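Local coordinates for protein FKBP-type peptidyl-prolyl cis-trans isomerase 3 (Arabidopsis thaliana, PDB 1U79) that catalyses the cis-trans isomerisation of proline peptide bonds, speeding protein folding in the chloroplast thylakoid lumen, and regulates accumulation of the Rieske protein, at residues 57-62 against 68-73. Numbering follows the deposited sequence.
Sequences LTFRIG and KGWDQG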
loop_
_atom_site.group_PDB
_atom_site.type_symbol
_atom_site.label_atom_id
_atom_site.label_comp_id
_atom_site.label_asym_id
_atom_site.label_seq_id
_atom_site.Cartn_x
_atom_site.Cartn_y
_atom_site.Cartn_z
ATOM N N LEU A 57 7.256 5.120 -7.260
ATOM C CA LEU A 57 6.074 5.010 -8.090
ATOM C C LEU A 57 5.394 6.368 -8.106
ATOM O O LEU A 57 5.125 6.943 -7.050
ATOM C CB LEU A 57 5.117 3.957 -7.525
ATOM C CG LEU A 57 3.841 3.711 -8.325
ATOM C CD1 LEU A 57 4.210 2.994 -9.624
ATOM C CD2 LEU A 57 2.851 2.880 -7.517
ATOM N N THR A 58 5.144 6.898 -9.301
ATOM C CA THR A 58 4.461 8.176 -9.425
ATOM C C THR A 58 3.037 7.851 -9.877
ATOM O O THR A 58 2.842 7.204 -10.901
ATOM C CB THR A 58 5.176 9.097 -10.440
ATOM O OG1 THR A 58 6.469 9.460 -9.925
ATOM C CG2 THR A 58 4.360 10.365 -10.681
ATOM N N PHE A 59 2.043 8.265 -9.094
ATOM C CA PHE A 59 0.644 7.967 -9.419
ATOM C C PHE A 59 -0.303 8.908 -8.683
ATOM O O PHE A 59 0.115 9.577 -7.734
ATOM C CB PHE A 59 0.319 6.525 -8.999
ATOM C CG PHE A 59 0.395 6.292 -7.501
ATOM C CD1 PHE A 59 -0.760 6.092 -6.755
ATOM C CD2 PHE A 59 1.623 6.286 -6.842
ATOM C CE1 PHE A 59 -0.697 5.885 -5.369
ATOM C CE2 PHE A 59 1.702 6.085 -5.462
ATOM C CZ PHE A 59 0.537 5.882 -4.724
ATOM N N ARG A 60 -1.562 8.997 -9.116
ATOM C CA ARG A 60 -2.481 9.849 -8.359
ATOM C C ARG A 60 -3.179 8.996 -7.334
ATOM O O ARG A 60 -3.565 7.860 -7.593
ATOM C CB ARG A 60 -3.562 10.579 -9.171
ATOM C CG ARG A 60 -3.748 10.288 -10.610
ATOM C CD ARG A 60 -4.148 11.631 -11.211
ATOM N NE ARG A 60 -3.018 12.513 -10.972
ATOM C CZ ARG A 60 -3.090 13.800 -10.671
ATOM N NH1 ARG A 60 -4.256 14.413 -10.567
ATOM N NH2 ARG A 60 -1.972 14.463 -10.439
ATOM N N ILE A 61 -3.356 9.571 -6.161
ATOM C CA ILE A 61 -3.965 8.865 -5.061
ATOM C C ILE A 61 -5.463 9.117 -4.974
ATOM O O ILE A 61 -5.949 10.207 -5.291
ATOM C CB ILE A 61 -3.274 9.291 -3.747
ATOM C CG1 ILE A 61 -3.816 8.475 -2.574
ATOM C CG2 ILE A 61 -3.452 10.805 -3.522
ATOM C CD1 ILE A 61 -3.322 7.041 -2.566
ATOM N N GLY A 62 -6.192 8.083 -4.566
ATOM C CA GLY A 62 -7.623 8.188 -4.384
ATOM C C GLY A 62 -8.532 8.113 -5.595
ATOM O O GLY A 62 -9.715 8.428 -5.477
ATOM N N LYS A 68 -7.288 -0.801 -3.973
ATOM C CA LYS A 68 -8.067 -0.085 -2.971
ATOM C C LYS A 68 -7.317 0.069 -1.638
ATOM O O LYS A 68 -7.420 1.097 -0.964
ATOM C CB LYS A 68 -9.403 -0.805 -2.766
ATOM C CG LYS A 68 -10.521 0.116 -2.306
ATOM C CD LYS A 68 -11.883 -0.545 -2.452
ATOM C CE LYS A 68 -12.996 0.458 -2.207
ATOM N NZ LYS A 68 -14.352 -0.172 -2.311
ATOM N N GLY A 69 -6.561 -0.954 -1.258
ATOM C CA GLY A 69 -5.804 -0.893 -0.018
ATOM C C GLY A 69 -4.795 0.244 0.009
ATOM O O GLY A 69 -4.477 0.773 1.081
ATOM N N TRP A 70 -4.275 0.621 -1.161
ATOM C CA TRP A 70 -3.308 1.711 -1.229
ATOM C C TRP A 70 -4.056 3.041 -1.148
ATOM O O TRP A 70 -3.646 3.949 -0.429
ATOM C CB TRP A 70 -2.485 1.634 -2.522
ATOM C CG TRP A 70 -1.152 0.919 -2.373
ATOM C CD1 TRP A 70 -0.921 -0.290 -1.773
ATOM C CD2 TRP A 70 0.114 1.377 -2.854
ATOM N NE1 TRP A 70 0.417 -0.612 -1.854
ATOM C CE2 TRP A 70 1.074 0.396 -2.515
ATOM C CE3 TRP A 70 0.532 2.527 -3.542
ATOM C CZ2 TRP A 70 2.430 0.531 -2.840
ATOM C CZ3 TRP A 70 1.874 2.663 -3.866
ATOM C CH2 TRP A 70 2.812 1.665 -3.513
ATOM N N ASP A 71 -5.164 3.152 -1.870
ATOM C CA ASP A 71 -5.945 4.385 -1.827
ATOM C C ASP A 71 -6.419 4.656 -0.405
ATOM O O ASP A 71 -6.173 5.739 0.145
ATOM C CB ASP A 71 -7.142 4.314 -2.779
ATOM C CG ASP A 71 -6.780 4.722 -4.209
ATOM O OD1 ASP A 71 -5.724 5.340 -4.406
ATOM O OD2 ASP A 71 -7.562 4.439 -5.137
ATOM N N GLN A 72 -7.068 3.665 0.199
ATOM C CA GLN A 72 -7.571 3.805 1.557
ATOM C C GLN A 72 -6.429 3.855 2.569
ATOM O O GLN A 72 -6.480 4.619 3.530
ATOM C CB GLN A 72 -8.511 2.645 1.915
ATOM C CG GLN A 72 -9.658 2.440 0.931
ATOM C CD GLN A 72 -10.606 1.324 1.360
ATOM O OE1 GLN A 72 -10.316 0.563 2.281
ATOM N NE2 GLN A 72 -11.741 1.223 0.683
ATOM N N GLY A 73 -5.396 3.052 2.331
ATOM C CA GLY A 73 -4.264 2.988 3.238
ATOM C C GLY A 73 -3.380 4.216 3.283
ATOM O O GLY A 73 -2.683 4.434 4.271
HETATM O O HOH W 1 -5.436 5.956 -7.090
#
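Phe59 holds CG between its backbone N and carbonyl carbon (chi1 65°), which points its ring at the indole of Trp70. Asp71 sets CG anti to its carbonyl carbon, beside its backbone N (chi1 -86°), and this brings the carboxylate to the backbone of Gly62. There Gly62 N donates to Asp71 OD1 over 2.8 Å. The bond is moderately bent, and the N-H comes from above the carboxylate plane, well out of it. Water 1 donates to Asp71 OD1 and, with its O 2.7 Å from Arg60 O, to that oxygen as well, bridging strand and helix. OD1 is thus gripped by two donors, while OD2 accepts from Gly64 N in the following loop. With both oxygens engaged, the carboxylate has little freedom to rotate.

The apolar half lies beside this. Phe59 CZ packs against the benzo edge of Trp70, 3.6 Å from CE3. The two rings are oblique, with planes at 55°. Leu57 adds its CD2 methyl, 3.8 Å from Trp70 CZ3. Ile61 CD1 lies beside two oxygens of the helix, 3.5 Å from Asp71 OD1 and 3.8 Å from Trp70 O. Tyr37 and Phe121, on strands 32-40 and 119-128, each make an edge-to-face pair with the indole. Phe59 and Ile61 also touch Ile74, further along the helix.

Gly62 has a positive phi where the chain leaves strand 57-60 for the loop to helix 68-75. The whole is characteristic of the FKBP fold, in which a short helix packs across a curved antiparallel sheet; a tryptophan from that helix forms the floor of the proline-binding pocket in FKBP relatives, and Trp70 probably does so here.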